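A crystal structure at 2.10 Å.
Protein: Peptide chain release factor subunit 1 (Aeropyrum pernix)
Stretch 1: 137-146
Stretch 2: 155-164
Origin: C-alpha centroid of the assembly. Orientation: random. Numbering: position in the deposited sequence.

Stretch 1 137-146: VEDNNAIGII
Stretch 2 (155-164) IGLLKGARLE

Strand 142-146 runs antiparallel to strand 155-159, their axes 158° apart in direction and 4.7 Å apart at closest approach. Both backbones are extended, with phi near -80 to -144° and psi near 115 to 174°. I143 faces L158 and I145 faces G156 as hydrogen-bonded pairs (CA-CA 5.0 and 4.9 Å); G144 with L157 and I146 with I155 are non-hydrogen-bonded pairs, both 4.7 Å.

Each hydrogen-bonded pair satisfies two donors and two acceptors. I143 N donates a hydrogen bond to L158 O at 2.8 Å, and L158 N donates one to I143 O at 2.8 Å; I145 N reaches G156 O at 3.1 Å, and G156 N reaches I145 O at 2.8 Å. All are nearly straight (162-172°). A CA-H...O contact from A142 CA to L158 O, 3.2 Å, gives that carbonyl a second, weaker partner.

The second stretch then folds back through a type II' turn, K159 to R162, where G160 takes phi 56°, psi -125°, a positive phi that favours glycine. K159 N bonds R162 O (3.0 Å) and R162 N bonds K159 O (2.9 Å). Farther along, L157 N meets E164 O at 2.9 Å, and E164 N meets L157 O at 3.1 Å. A CB on G156 would be crowded by that same E164 O.

On the face of I143, I145 and L158, apolar side chains suit burial because they leave no donor or acceptor unpaired. I143 (m,m) sets CB 4.3 Å from L158 CB; I145 (chi1 m, chi2 145°) brings CD1 to 3.6 Å from L163 CD1. L158 and L163 are both t,p. On the other face L157, also t,p, sets CD1 4.2 Å from A142 CB.

Where the turn begins, extended K159 (mttt) places NZ 4.1 Å from E138 OE2: opposite charges, but beyond a salt bridge. Buried OE2 lacks a hydrogen-bonding partner; its place is less sure, being too close to an atom elsewhere in the structure, and E138 is poorly ordered.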

# COMPACT_ATOMS: atom_id res chain seq x y z
N VAL A 137 -4.00 -8.55 -4.53
CA VAL A 137 -2.67 -8.94 -4.09
C VAL A 137 -2.50 -8.39 -2.68
O VAL A 137 -1.50 -8.65 -1.99
CB VAL A 137 -1.60 -8.32 -5.00
CG1 VAL A 137 -1.42 -6.85 -4.66
CG2 VAL A 137 -0.30 -9.04 -4.85
N GLU A 138 -3.50 -7.64 -2.26
CA GLU A 138 -3.42 -6.80 -1.08
C GLU A 138 -4.17 -7.41 0.10
O GLU A 138 -5.37 -7.65 0.02
CB GLU A 138 -4.04 -5.44 -1.41
CG GLU A 138 -3.91 -4.38 -0.35
CD GLU A 138 -4.83 -3.20 -0.62
OE1 GLU A 138 -4.80 -2.64 -1.74
OE2 GLU A 138 -5.58 -2.85 0.30
N ASP A 139 -3.44 -7.67 1.18
CA ASP A 139 -4.04 -8.07 2.45
C ASP A 139 -5.16 -7.12 2.84
O ASP A 139 -4.98 -5.90 2.87
CB ASP A 139 -3.00 -8.08 3.58
CG ASP A 139 -1.61 -8.48 3.10
OD1 ASP A 139 -1.04 -9.43 3.67
OD2 ASP A 139 -1.09 -7.84 2.15
N ASN A 140 -6.33 -7.67 3.14
CA ASN A 140 -7.40 -6.87 3.68
C ASN A 140 -7.12 -6.60 5.15
O ASN A 140 -7.81 -7.11 6.03
CB ASN A 140 -8.74 -7.59 3.52
CG ASN A 140 -9.19 -7.66 2.07
OD1 ASN A 140 -10.11 -8.41 1.74
ND2 ASN A 140 -8.56 -6.87 1.21
N ASN A 141 -6.08 -5.82 5.43
CA ASN A 141 -5.71 -5.52 6.81
C ASN A 141 -5.45 -4.04 7.09
O ASN A 141 -4.69 -3.70 7.99
CB ASN A 141 -4.50 -6.36 7.24
CG ASN A 141 -3.24 -6.00 6.48
OD1 ASN A 141 -2.19 -6.58 6.72
ND2 ASN A 141 -3.33 -5.02 5.58
N ALA A 142 -6.08 -3.16 6.32
CA ALA A 142 -5.83 -1.73 6.47
C ALA A 142 -6.59 -1.12 7.65
O ALA A 142 -7.76 -1.45 7.91
CB ALA A 142 -6.17 -1.01 5.17
N ILE A 143 -5.90 -0.23 8.35
CA ILE A 143 -6.49 0.58 9.41
C ILE A 143 -6.41 2.07 9.05
O ILE A 143 -5.34 2.58 8.71
CB ILE A 143 -5.74 0.35 10.74
CG1 ILE A 143 -5.77 -1.14 11.11
CG2 ILE A 143 -6.30 1.26 11.84
CD1 ILE A 143 -7.17 -1.67 11.33
N GLY A 144 -7.56 2.75 9.11
CA GLY A 144 -7.62 4.19 8.94
C GLY A 144 -7.41 4.84 10.29
O GLY A 144 -7.76 4.29 11.32
N ILE A 145 -6.78 6.01 10.30
CA ILE A 145 -6.56 6.75 11.54
C ILE A 145 -6.95 8.21 11.32
O ILE A 145 -6.55 8.83 10.32
CB ILE A 145 -5.10 6.68 11.98
CG1 ILE A 145 -4.61 5.23 11.96
CG2 ILE A 145 -4.91 7.32 13.39
CD1 ILE A 145 -3.18 5.10 11.55
N ILE A 146 -7.77 8.73 12.24
CA ILE A 146 -8.15 10.14 12.26
C ILE A 146 -7.70 10.73 13.60
O ILE A 146 -8.16 10.29 14.65
CB ILE A 146 -9.67 10.34 12.06
CG1 ILE A 146 -10.14 9.66 10.78
CG2 ILE A 146 -10.02 11.83 12.01
CD1 ILE A 146 -11.64 9.34 10.73
N ILE A 155 -5.40 12.73 8.75
CA ILE A 155 -5.95 11.46 8.30
C ILE A 155 -4.80 10.57 7.78
O ILE A 155 -3.99 11.00 6.95
CB ILE A 155 -7.06 11.67 7.26
CG1 ILE A 155 -8.11 12.61 7.85
CG2 ILE A 155 -7.70 10.33 6.84
CD1 ILE A 155 -9.08 13.15 6.84
N GLY A 156 -4.70 9.35 8.31
CA GLY A 156 -3.62 8.46 7.96
C GLY A 156 -4.10 7.07 7.59
O GLY A 156 -5.28 6.75 7.73
N LEU A 157 -3.17 6.24 7.14
CA LEU A 157 -3.50 4.90 6.70
C LEU A 157 -2.39 3.92 7.08
O LEU A 157 -1.22 4.17 6.79
CB LEU A 157 -3.71 4.88 5.19
CG LEU A 157 -4.21 3.54 4.66
CD1 LEU A 157 -5.57 3.19 5.24
CD2 LEU A 157 -4.25 3.57 3.14
N LEU A 158 -2.76 2.83 7.74
CA LEU A 158 -1.80 1.78 8.08
C LEU A 158 -2.10 0.48 7.35
O LEU A 158 -3.24 -0.00 7.39
CB LEU A 158 -1.81 1.50 9.58
CG LEU A 158 -0.87 0.39 10.06
CD1 LEU A 158 0.58 0.89 10.00
CD2 LEU A 158 -1.26 -0.09 11.47
N LYS A 159 -1.08 -0.07 6.69
CA LYS A 159 -1.12 -1.39 6.07
C LYS A 159 0.15 -2.16 6.41
O LYS A 159 1.24 -1.78 5.99
CB LYS A 159 -1.20 -1.29 4.55
CG LYS A 159 -2.36 -0.50 4.01
CD LYS A 159 -2.32 -0.51 2.49
CE LYS A 159 -3.36 0.43 1.89
NZ LYS A 159 -3.26 0.48 0.40
N GLY A 160 0.01 -3.24 7.16
CA GLY A 160 1.17 -3.97 7.64
C GLY A 160 2.04 -2.99 8.42
O GLY A 160 1.56 -2.33 9.34
N ALA A 161 3.30 -2.88 8.03
CA ALA A 161 4.21 -1.94 8.68
C ALA A 161 4.31 -0.55 8.01
O ALA A 161 5.08 0.30 8.45
CB ALA A 161 5.62 -2.58 8.83
N ARG A 162 3.52 -0.31 6.97
CA ARG A 162 3.55 0.99 6.27
C ARG A 162 2.51 1.97 6.80
O ARG A 162 1.31 1.75 6.67
CB ARG A 162 3.31 0.80 4.77
CG ARG A 162 4.17 -0.29 4.16
CD ARG A 162 4.02 -0.34 2.66
NE ARG A 162 4.95 -1.29 2.05
CZ ARG A 162 6.27 -1.15 2.04
NH1 ARG A 162 6.83 -0.10 2.64
NH2 ARG A 162 7.03 -2.06 1.45
N LEU A 163 2.99 3.06 7.39
CA LEU A 163 2.14 4.12 7.92
C LEU A 163 2.37 5.42 7.15
O LEU A 163 3.50 5.87 7.01
CB LEU A 163 2.45 4.37 9.38
CG LEU A 163 1.64 5.43 10.11
CD1 LEU A 163 0.16 5.04 10.21
CD2 LEU A 163 2.25 5.56 11.49
N GLU A 164 1.28 6.02 6.67
CA GLU A 164 1.37 7.22 5.86
C GLU A 164 0.29 8.24 6.20
O GLU A 164 -0.83 7.90 6.65
CB GLU A 164 1.30 6.87 4.37
CG GLU A 164 -0.01 6.21 3.96
CD GLU A 164 -0.08 5.92 2.46
OE1 GLU A 164 0.69 6.53 1.69
OE2 GLU A 164 -0.90 5.07 2.05